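Local coordinates for hydrogenase maturation factor (Thermoanaerobacter tengcongensis, PDB 3VTI) that probably transfers the carbamoyl group of carbamoyl phosphate, with ATP, to the C-terminal cysteine of its partner HypE during [NiFe] hydrogenase maturation, at the Fe (III) ion site and the interface of chains A and B. Residues are numbered along the deposited sequence; one frame, centred on the assembly and turned at random. Chains: chain A, Hydrogenase maturation factor; chain B, Hydrogenase maturation factor.

Contact 1: the Fe (III) ion site. Residues chain A 460, 483-484, 487, 507, 509, 702, 734, 737. With FE (Fe (III) ion), chain C.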
loop_
_atom_site.group_PDB
_atom_site.type_symbol
_atom_site.label_atom_id
_atom_site.label_comp_id
_atom_site.label_asym_id
_atom_site.label_seq_id
_atom_site.Cartn_x
_atom_site.Cartn_y
_atom_site.Cartn_z
ATOM N N ASP A 460 38.090 5.975 6.609
ATOM C CA ASP A 460 37.201 7.123 6.578
ATOM C C ASP A 460 35.750 6.722 6.836
ATOM O O ASP A 460 35.329 5.607 6.525
ATOM C CB ASP A 460 37.305 7.863 5.239
ATOM C CG ASP A 460 36.831 9.308 5.335
ATOM O OD1 ASP A 460 37.699 10.198 5.499
ATOM O OD2 ASP A 460 35.602 9.545 5.260
ATOM N N HIS A 483 36.796 12.291 8.578
ATOM C CA HIS A 483 37.726 12.897 7.628
ATOM C C HIS A 483 38.518 14.104 8.143
ATOM O O HIS A 483 39.737 14.163 7.982
ATOM C CB HIS A 483 36.957 13.297 6.369
ATOM C CG HIS A 483 37.834 13.715 5.231
ATOM N ND1 HIS A 483 38.443 12.809 4.392
ATOM C CD2 HIS A 483 38.197 14.942 4.790
ATOM C CE1 HIS A 483 39.150 13.459 3.485
ATOM N NE2 HIS A 483 39.014 14.756 3.702
ATOM N N HIS A 484 37.830 15.066 8.747
ATOM C CA HIS A 484 38.477 16.323 9.151
ATOM C C HIS A 484 39.238 16.193 10.453
ATOM O O HIS A 484 40.255 16.855 10.655
ATOM C CB HIS A 484 37.461 17.464 9.172
ATOM C CG HIS A 484 36.823 17.679 7.842
ATOM N ND1 HIS A 484 35.691 17.001 7.447
ATOM C CD2 HIS A 484 37.214 18.418 6.777
ATOM C CE1 HIS A 484 35.389 17.339 6.205
ATOM N NE2 HIS A 484 36.296 18.196 5.775
ATOM N N HIS A 487 42.480 14.980 9.304
ATOM C CA HIS A 487 43.295 16.098 8.871
ATOM C C HIS A 487 44.036 16.732 10.058
ATOM O O HIS A 487 45.267 16.866 10.046
ATOM C CB HIS A 487 42.436 17.161 8.179
ATOM C CG HIS A 487 42.303 16.977 6.701
ATOM N ND1 HIS A 487 43.386 16.761 5.876
ATOM C CD2 HIS A 487 41.212 17.005 5.896
ATOM C CE1 HIS A 487 42.964 16.643 4.627
ATOM N NE2 HIS A 487 41.649 16.789 4.613
ATOM N N ASP A 507 38.631 22.427 3.769
ATOM C CA ASP A 507 38.852 21.805 2.464
ATOM C C ASP A 507 37.560 21.775 1.650
ATOM O O ASP A 507 36.605 22.503 1.957
ATOM C CB ASP A 507 39.490 20.409 2.600
ATOM C CG ASP A 507 38.563 19.377 3.229
ATOM O OD1 ASP A 507 37.405 19.683 3.564
ATOM O OD2 ASP A 507 39.006 18.221 3.382
ATOM N N THR A 509 35.605 18.756 0.694
ATOM C CA THR A 509 34.573 17.816 1.071
ATOM C C THR A 509 35.104 16.646 1.858
ATOM O O THR A 509 36.249 16.269 1.730
ATOM C CB THR A 509 33.805 17.312 -0.167
ATOM O OG1 THR A 509 32.864 16.305 0.228
ATOM C CG2 THR A 509 34.764 16.721 -1.170
ATOM N N GLY A 702 42.924 20.585 2.618
ATOM C CA GLY A 702 43.392 21.081 1.329
ATOM C C GLY A 702 43.396 22.581 1.117
ATOM O O GLY A 702 44.252 23.084 0.386
ATOM N N ASP A 734 44.317 15.563 1.146
ATOM C CA ASP A 734 43.948 14.195 1.483
ATOM C C ASP A 734 45.089 13.185 1.376
ATOM O O ASP A 734 44.922 12.012 1.715
ATOM C CB ASP A 734 42.753 13.738 0.656
ATOM C CG ASP A 734 41.498 14.491 0.994
ATOM O OD1 ASP A 734 41.560 15.429 1.811
ATOM O OD2 ASP A 734 40.444 14.146 0.434
ATOM N N ILE A 737 45.861 12.218 5.080
ATOM C CA ILE A 737 44.738 11.696 5.876
ATOM C C ILE A 737 45.090 10.390 6.579
ATOM O O ILE A 737 44.780 10.200 7.760
ATOM C CB ILE A 737 43.464 11.537 4.974
ATOM C CG1 ILE A 737 42.796 12.902 4.738
ATOM C CG2 ILE A 737 42.467 10.503 5.520
ATOM C CD1 ILE A 737 42.258 13.564 5.981
HETATM FE FE FE C . 40.148 16.597 2.839
HETATM O O HOH W 1 41.452 18.176 1.537
HETATM O O HOH W 2 39.128 16.337 0.862
#
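Two imidazole rings, set about perpendicular to each other, and two one-oxygen carboxylates hold the Fe (III) ion in a nearly octahedral shell. A:His483 and A:His487 each point NE2 at the metal, 2.3 Å from FE in both cases, and each stands opposite a bound water. The aspartates face each other across the ion, A:Asp507 through OD2 and A:Asp734 through OD1. The second shell fixes these groups. A:His483, with CG anti to the backbone N (chi1 -170°), gives its ND1-H, in the ring plane, to A:Asp460 OD1 at 2.9 Å, which may make the ring a stronger donor to iron. The CD2 edge of A:His483 points over the centre of the A:His484 ring, whose NE2 donates to the far carboxylate oxygen OD1 of A:Asp507 (2.9 Å) from above the carboxylate plane. A:Asp734 OD2 turns to water 2, 2.6 Å away, as does the carbonyl O of A:Thr509, while A:Gly702 N contacts water 1. A:Ile737 CD1 lies over the face of the A:His487 ring. The histidines form an HXXXH motif on the first turns of helix 483-494, in the Kae1-like carbamoyltransferase region; A:Asp507 follows strand 501-506, and A:Asp734 opens 3-10 helix 734-736, just ahead of helix 737-750.

Contact 2: the interface of chains A and B. Residues chain A 431-433, 436, 466; chain B 285, 287, 289, 291, 299-301.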
loop_
_atom_site.group_PDB
_atom_site.type_symbol
_atom_site.label_atom_id
_atom_site.label_comp_id
_atom_site.label_asym_id
_atom_site.label_seq_id
_atom_site.Cartn_x
_atom_site.Cartn_y
_atom_site.Cartn_z
ATOM N N ASP A 431 39.534 5.915 -7.959
ATOM C CA ASP A 431 38.293 5.966 -8.719
ATOM C C ASP A 431 38.425 5.265 -10.067
ATOM O O ASP A 431 37.660 5.545 -10.984
ATOM C CB ASP A 431 37.834 7.420 -8.907
ATOM C CG ASP A 431 38.758 8.227 -9.823
ATOM O OD1 ASP A 431 39.882 7.771 -10.145
ATOM O OD2 ASP A 431 38.348 9.342 -10.221
ATOM N N ASN A 432 39.401 4.366 -10.187
ATOM C CA ASN A 432 39.583 3.576 -11.410
ATOM C C ASN A 432 40.305 2.262 -11.146
ATOM O O ASN A 432 41.102 2.166 -10.216
ATOM C CB ASN A 432 40.319 4.384 -12.493
ATOM C CG ASN A 432 41.634 4.951 -12.004
ATOM O OD1 ASN A 432 41.667 5.949 -11.274
ATOM N ND2 ASN A 432 42.730 4.314 -12.396
ATOM N N GLU A 433 40.020 1.260 -11.973
ATOM C CA GLU A 433 40.635 -0.064 -11.867
ATOM C C GLU A 433 42.151 0.008 -11.714
ATOM O O GLU A 433 42.712 -0.653 -10.846
ATOM C CB GLU A 433 40.262 -0.936 -13.076
ATOM C CG GLU A 433 40.981 -2.307 -13.123
ATOM C CD GLU A 433 40.647 -3.149 -14.359
ATOM O OE1 GLU A 433 39.825 -2.701 -15.198
ATOM O OE2 GLU A 433 41.202 -4.274 -14.481
ATOM N N PHE A 436 43.241 1.245 -8.316
ATOM C CA PHE A 436 42.924 0.262 -7.301
ATOM C C PHE A 436 43.944 -0.867 -7.246
ATOM O O PHE A 436 44.393 -1.246 -6.166
ATOM C CB PHE A 436 41.524 -0.315 -7.521
ATOM C CG PHE A 436 40.970 -1.029 -6.321
ATOM C CD1 PHE A 436 40.670 -2.380 -6.386
ATOM C CD2 PHE A 436 40.751 -0.338 -5.117
ATOM C CE1 PHE A 436 40.138 -3.053 -5.270
ATOM C CE2 PHE A 436 40.238 -0.986 -3.997
ATOM C CZ PHE A 436 39.925 -2.357 -4.071
ATOM N N LEU A 466 36.410 3.525 -2.203
ATOM C CA LEU A 466 37.030 2.222 -2.470
ATOM C C LEU A 466 37.918 1.817 -1.313
ATOM O O LEU A 466 37.995 0.636 -0.985
ATOM C CB LEU A 466 37.867 2.237 -3.744
ATOM C CG LEU A 466 37.184 1.976 -5.075
ATOM C CD1 LEU A 466 38.158 2.302 -6.196
ATOM C CD2 LEU A 466 36.689 0.536 -5.184
ATOM N N ASN B 285 34.372 -7.916 -17.605
ATOM C CA ASN B 285 35.786 -7.867 -17.238
ATOM C C ASN B 285 36.238 -9.035 -16.387
ATOM O O ASN B 285 35.433 -9.841 -15.922
ATOM C CB ASN B 285 36.080 -6.592 -16.437
ATOM C CG ASN B 285 36.258 -5.369 -17.307
ATOM O OD1 ASN B 285 36.277 -5.449 -18.542
ATOM N ND2 ASN B 285 36.408 -4.216 -16.661
ATOM N N SER B 287 38.223 -7.992 -13.896
ATOM C CA SER B 287 38.221 -7.184 -12.688
ATOM C C SER B 287 36.878 -7.353 -12.026
ATOM O O SER B 287 35.862 -7.488 -12.710
ATOM C CB SER B 287 38.418 -5.711 -13.046
ATOM O OG SER B 287 37.341 -5.220 -13.834
ATOM N N LEU B 289 35.104 -5.211 -10.870
ATOM C CA LEU B 289 34.755 -3.795 -10.819
ATOM C C LEU B 289 33.789 -3.367 -11.928
ATOM O O LEU B 289 33.754 -3.964 -13.009
ATOM C CB LEU B 289 36.019 -2.934 -10.892
ATOM C CG LEU B 289 36.947 -2.762 -9.686
ATOM C CD1 LEU B 289 36.181 -2.330 -8.435
ATOM C CD2 LEU B 289 37.787 -4.016 -9.410
ATOM N N THR B 291 33.096 -0.328 -14.293
ATOM C CA THR B 291 33.783 0.850 -14.815
ATOM C C THR B 291 33.146 1.394 -16.095
ATOM O O THR B 291 32.581 0.647 -16.888
ATOM C CB THR B 291 35.275 0.541 -15.093
ATOM O OG1 THR B 291 35.383 -0.484 -16.090
ATOM C CG2 THR B 291 35.993 0.090 -13.815
ATOM N N SER B 299 38.988 5.980 -17.894
ATOM C CA SER B 299 38.208 5.048 -17.100
ATOM C C SER B 299 37.888 5.608 -15.708
ATOM O O SER B 299 38.721 6.270 -15.085
ATOM C CB SER B 299 38.968 3.726 -16.986
ATOM O OG SER B 299 38.117 2.679 -16.569
ATOM N N ARG B 300 36.666 5.356 -15.241
ATOM C CA ARG B 300 36.271 5.651 -13.862
ATOM C C ARG B 300 35.211 4.657 -13.386
ATOM O O ARG B 300 34.452 4.113 -14.194
ATOM C CB ARG B 300 35.779 7.099 -13.705
ATOM C CG ARG B 300 34.548 7.437 -14.528
ATOM C CD ARG B 300 33.909 8.744 -14.094
ATOM N NE ARG B 300 32.568 8.883 -14.664
ATOM C CZ ARG B 300 31.439 8.567 -14.029
ATOM N NH1 ARG B 300 31.470 8.101 -12.781
ATOM N NH2 ARG B 300 30.270 8.725 -14.642
ATOM N N ILE B 301 35.177 4.408 -12.079
ATOM C CA ILE B 301 34.193 3.494 -11.493
ATOM C C ILE B 301 32.791 4.092 -11.558
ATOM O O ILE B 301 32.606 5.301 -11.386
ATOM C CB ILE B 301 34.534 3.084 -10.022
ATOM C CG1 ILE B 301 34.627 4.303 -9.091
ATOM C CG2 ILE B 301 35.816 2.260 -9.963
ATOM C CD1 ILE B 301 33.380 4.548 -8.240
HETATM O O HOH W 3 38.618 1.906 -14.326
HETATM O O HOH W 4 39.433 0.213 -16.029
#
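A:Glu433 of HypF reaches along the HypE surface with an extended chain, CG anti to the backbone N (chi1 174°) and CD anti to CA (chi2 -178°). Its CB faces the methyl CG2 of B:Thr291 loosely, at 4.5 Å. Farther out, CG passes 4.3 Å from B:Ser287 CB, and the carboxylate carbon CD comes closer to the same methylene. At the tip, OE2 lies 3.4 Å from B:Ser287 CB, a van der Waals contact, whereas OE1 turns to water 4, 3.1 Å away. That water and water 3 both meet B:Ser299 OG, and water 3 also contacts A:Glu433 N (2.8 Å), so both ends of the glutamate are tied to HypE through solvent. B:Ser287 OG is occupied within its own chain by B:Asn285 ND2. Behind the glutamate, A:Asp431 O accepts a direct hydrogen bond from B:Ile301 N (2.9 Å, 154° at H), the donor standing well above the carbonyl plane; CG1 and CG2 of B:Ile301 both lie near this oxygen. B:Leu289 faces A:Phe436 and A:Leu466 more loosely, its CD1 4.4 Å from A:Leu466 CD2. The site joins the loop and first turn of helix 433-449, with the start of helix 466-473, to strands 290-293 and 299-301 and the preceding loop of HypE.

Contact 3: the interface of chains A and B. Residues chain A 543, 546, 553, 580-581, 584, 589-590; chain B 238-242.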
loop_
_atom_site.group_PDB
_atom_site.type_symbol
_atom_site.label_atom_id
_atom_site.label_comp_id
_atom_site.label_asym_id
_atom_site.label_seq_id
_atom_site.Cartn_x
_atom_site.Cartn_y
_atom_site.Cartn_z
ATOM N N GLY A 543 22.764 19.404 -7.495
ATOM C CA GLY A 543 23.440 18.556 -8.468
ATOM C C GLY A 543 24.731 17.941 -7.963
ATOM O O GLY A 543 25.437 17.279 -8.725
ATOM N N LEU A 546 28.138 17.635 -10.143
ATOM C CA LEU A 546 28.089 18.547 -11.287
ATOM C C LEU A 546 28.373 20.006 -10.889
ATOM O O LEU A 546 29.014 20.745 -11.647
ATOM C CB LEU A 546 26.748 18.447 -12.017
ATOM C CG LEU A 546 26.663 19.107 -13.407
ATOM C CD1 LEU A 546 27.171 18.181 -14.513
ATOM C CD2 LEU A 546 25.244 19.563 -13.719
ATOM N N ARG A 553 26.600 26.838 -10.310
ATOM C CA ARG A 553 25.566 26.102 -9.582
ATOM C C ARG A 553 25.790 26.169 -8.071
ATOM O O ARG A 553 24.832 26.292 -7.302
ATOM C CB ARG A 553 25.529 24.641 -10.019
ATOM C CG ARG A 553 25.098 24.412 -11.457
ATOM C CD ARG A 553 25.144 22.926 -11.789
ATOM N NE ARG A 553 24.130 22.172 -11.054
ATOM C CZ ARG A 553 22.941 21.839 -11.551
ATOM N NH1 ARG A 553 22.621 22.174 -12.795
ATOM N NH2 ARG A 553 22.074 21.165 -10.808
ATOM N N ILE A 580 14.798 24.904 -12.839
ATOM C CA ILE A 580 14.985 23.519 -12.463
ATOM C C ILE A 580 15.981 23.407 -11.311
ATOM O O ILE A 580 15.791 22.594 -10.404
ATOM C CB ILE A 580 15.398 22.680 -13.695
ATOM C CG1 ILE A 580 14.180 22.469 -14.604
ATOM C CG2 ILE A 580 15.982 21.338 -13.295
ATOM C CD1 ILE A 580 14.528 22.391 -16.078
ATOM N N ILE A 581 17.022 24.238 -11.335
ATOM C CA ILE A 581 17.988 24.283 -10.236
ATOM C C ILE A 581 17.295 24.699 -8.948
ATOM O O ILE A 581 17.469 24.060 -7.918
ATOM C CB ILE A 581 19.213 25.182 -10.551
ATOM C CG1 ILE A 581 20.130 24.492 -11.563
ATOM C CG2 ILE A 581 20.020 25.471 -9.300
ATOM C CD1 ILE A 581 21.317 25.326 -12.002
ATOM N N GLN A 584 14.806 21.877 -7.769
ATOM C CA GLN A 584 15.438 20.680 -7.205
ATOM C C GLN A 584 15.920 20.909 -5.773
ATOM O O GLN A 584 15.936 19.982 -4.966
ATOM C CB GLN A 584 16.564 20.127 -8.102
ATOM C CG GLN A 584 17.885 20.866 -8.017
ATOM C CD GLN A 584 19.014 20.164 -8.745
ATOM O OE1 GLN A 584 19.337 19.004 -8.461
ATOM N NE2 GLN A 584 19.635 20.875 -9.683
ATOM N N ILE A 589 16.060 17.184 -4.276
ATOM C CA ILE A 589 16.499 16.152 -5.202
ATOM C C ILE A 589 17.947 16.359 -5.622
ATOM O O ILE A 589 18.318 17.428 -6.116
ATOM C CB ILE A 589 15.586 16.045 -6.438
ATOM C CG1 ILE A 589 14.121 15.920 -6.010
ATOM C CG2 ILE A 589 15.992 14.845 -7.291
ATOM C CD1 ILE A 589 13.118 16.054 -7.152
ATOM N N ASN A 590 18.748 15.311 -5.430
ATOM C CA ASN A 590 20.175 15.323 -5.734
ATOM C C ASN A 590 20.826 16.612 -5.236
ATOM O O ASN A 590 21.457 17.344 -5.998
ATOM C CB ASN A 590 20.425 15.106 -7.232
ATOM C CG ASN A 590 21.873 14.773 -7.540
ATOM O OD1 ASN A 590 22.521 14.038 -6.801
ATOM N ND2 ASN A 590 22.389 15.319 -8.628
ATOM N N GLU B 238 21.158 16.516 -16.916
ATOM C CA GLU B 238 22.293 17.437 -16.945
ATOM C C GLU B 238 21.955 18.737 -16.212
ATOM O O GLU B 238 22.844 19.448 -15.738
ATOM C CB GLU B 238 22.710 17.730 -18.389
ATOM C CG GLU B 238 24.198 17.986 -18.574
ATOM C CD GLU B 238 24.617 19.394 -18.179
ATOM O OE1 GLU B 238 25.728 19.549 -17.636
ATOM O OE2 GLU B 238 23.838 20.344 -18.408
ATOM N N PHE B 239 20.666 19.042 -16.120
ATOM C CA PHE B 239 20.215 20.233 -15.424
ATOM C C PHE B 239 20.205 20.049 -13.922
ATOM O O PHE B 239 20.327 21.015 -13.187
ATOM C CB PHE B 239 18.824 20.635 -15.896
ATOM C CG PHE B 239 18.823 21.424 -17.169
ATOM C CD1 PHE B 239 19.982 22.050 -17.617
ATOM C CD2 PHE B 239 17.651 21.562 -17.906
ATOM C CE1 PHE B 239 19.982 22.788 -18.788
ATOM C CE2 PHE B 239 17.633 22.301 -19.077
ATOM C CZ PHE B 239 18.802 22.919 -19.522
ATOM N N MET B 240 20.056 18.806 -13.479
ATOM C CA MET B 240 19.960 18.486 -12.063
ATOM C C MET B 240 21.193 17.748 -11.569
ATOM O O MET B 240 21.267 17.382 -10.395
ATOM C CB MET B 240 18.729 17.627 -11.790
ATOM C CG MET B 240 17.407 18.295 -12.093
ATOM S SD MET B 240 16.050 17.136 -11.908
ATOM C CE MET B 240 15.893 17.131 -10.127
ATOM N N GLY B 241 22.150 17.522 -12.466
ATOM C CA GLY B 241 23.365 16.774 -12.141
ATOM C C GLY B 241 23.155 15.302 -11.810
ATOM O O GLY B 241 23.883 14.743 -10.989
ATOM N N ILE B 242 22.160 14.680 -12.448
ATOM C CA ILE B 242 21.835 13.274 -12.237
ATOM C C ILE B 242 22.517 12.386 -13.284
ATOM O O ILE B 242 22.750 12.816 -14.413
ATOM C CB ILE B 242 20.302 13.047 -12.290
ATOM C CG1 ILE B 242 19.626 13.714 -11.096
ATOM C CG2 ILE B 242 19.954 11.565 -12.295
ATOM C CD1 ILE B 242 18.118 13.890 -11.261
#
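B:Met240, the last residue of HypE helix 231-240, fills the apolar centre. Its chain bends at chi3 (78°), so that CE rests against both A:Ile589 CG2, 3.6 Å away, and A:Gln584 CB. Its CG meets A:Ile580 CG2, the two side chains crossing at about a right angle. Beside it, A:Ile580 CD1 meets B:Phe239 CD2 at 3.7 Å, the side chains crossing obliquely, and on the other flank A:Leu546 CD2 packs on B:Gly241 CA. The polar rim reads the carbonyls at the helix end. A:Arg553 grips B:Phe239 O end-on, with NH1 at 2.6 Å and NH2 at 3.0 Å; the oxygen lies in the guanidinium plane, although both nitrogens stand above the carbonyl plane. A:Leu546 CD2 and A:Ile581 CD1 cover opposite faces of the guanidinium and should fix its orientation, and its charge would favour the negative end of the helix. A:Asn590 ND2 donates to B:Met240 O (2.9 Å, 162° at H) in the carbonyl plane, on a lone pair, and only weakly to B:Gly241 O. As built, A:Gln584 OE1 faces B:Met240 O at 3.2 Å as two acceptors, which would repel unless the amide were turned over. The patch docks HypE on HypF through the B:Met240 side chain and helix-end carbonyls, helping to hold the complex together.

The three contacts share no residue. Contacts 1 and 2 have centres about 22 Å apart, and contact 3 lies about 25 Å from each. Contact 1 is internal to HypF, whereas contacts 2 and 3 fasten HypE at separate places, which should restrict rocking of the partner. Strand 456-460, ending at A:Asp460 of contact 1, is followed by helix 466-473, which begins with A:Leu466 of contact 2, so iron site and interface are close in sequence. The predicted acylphosphatase residue A:Arg26 is about 37 Å from the centre of contact 1 and 60 Å from contact 3. The deposited assembly holds two copies of each protein.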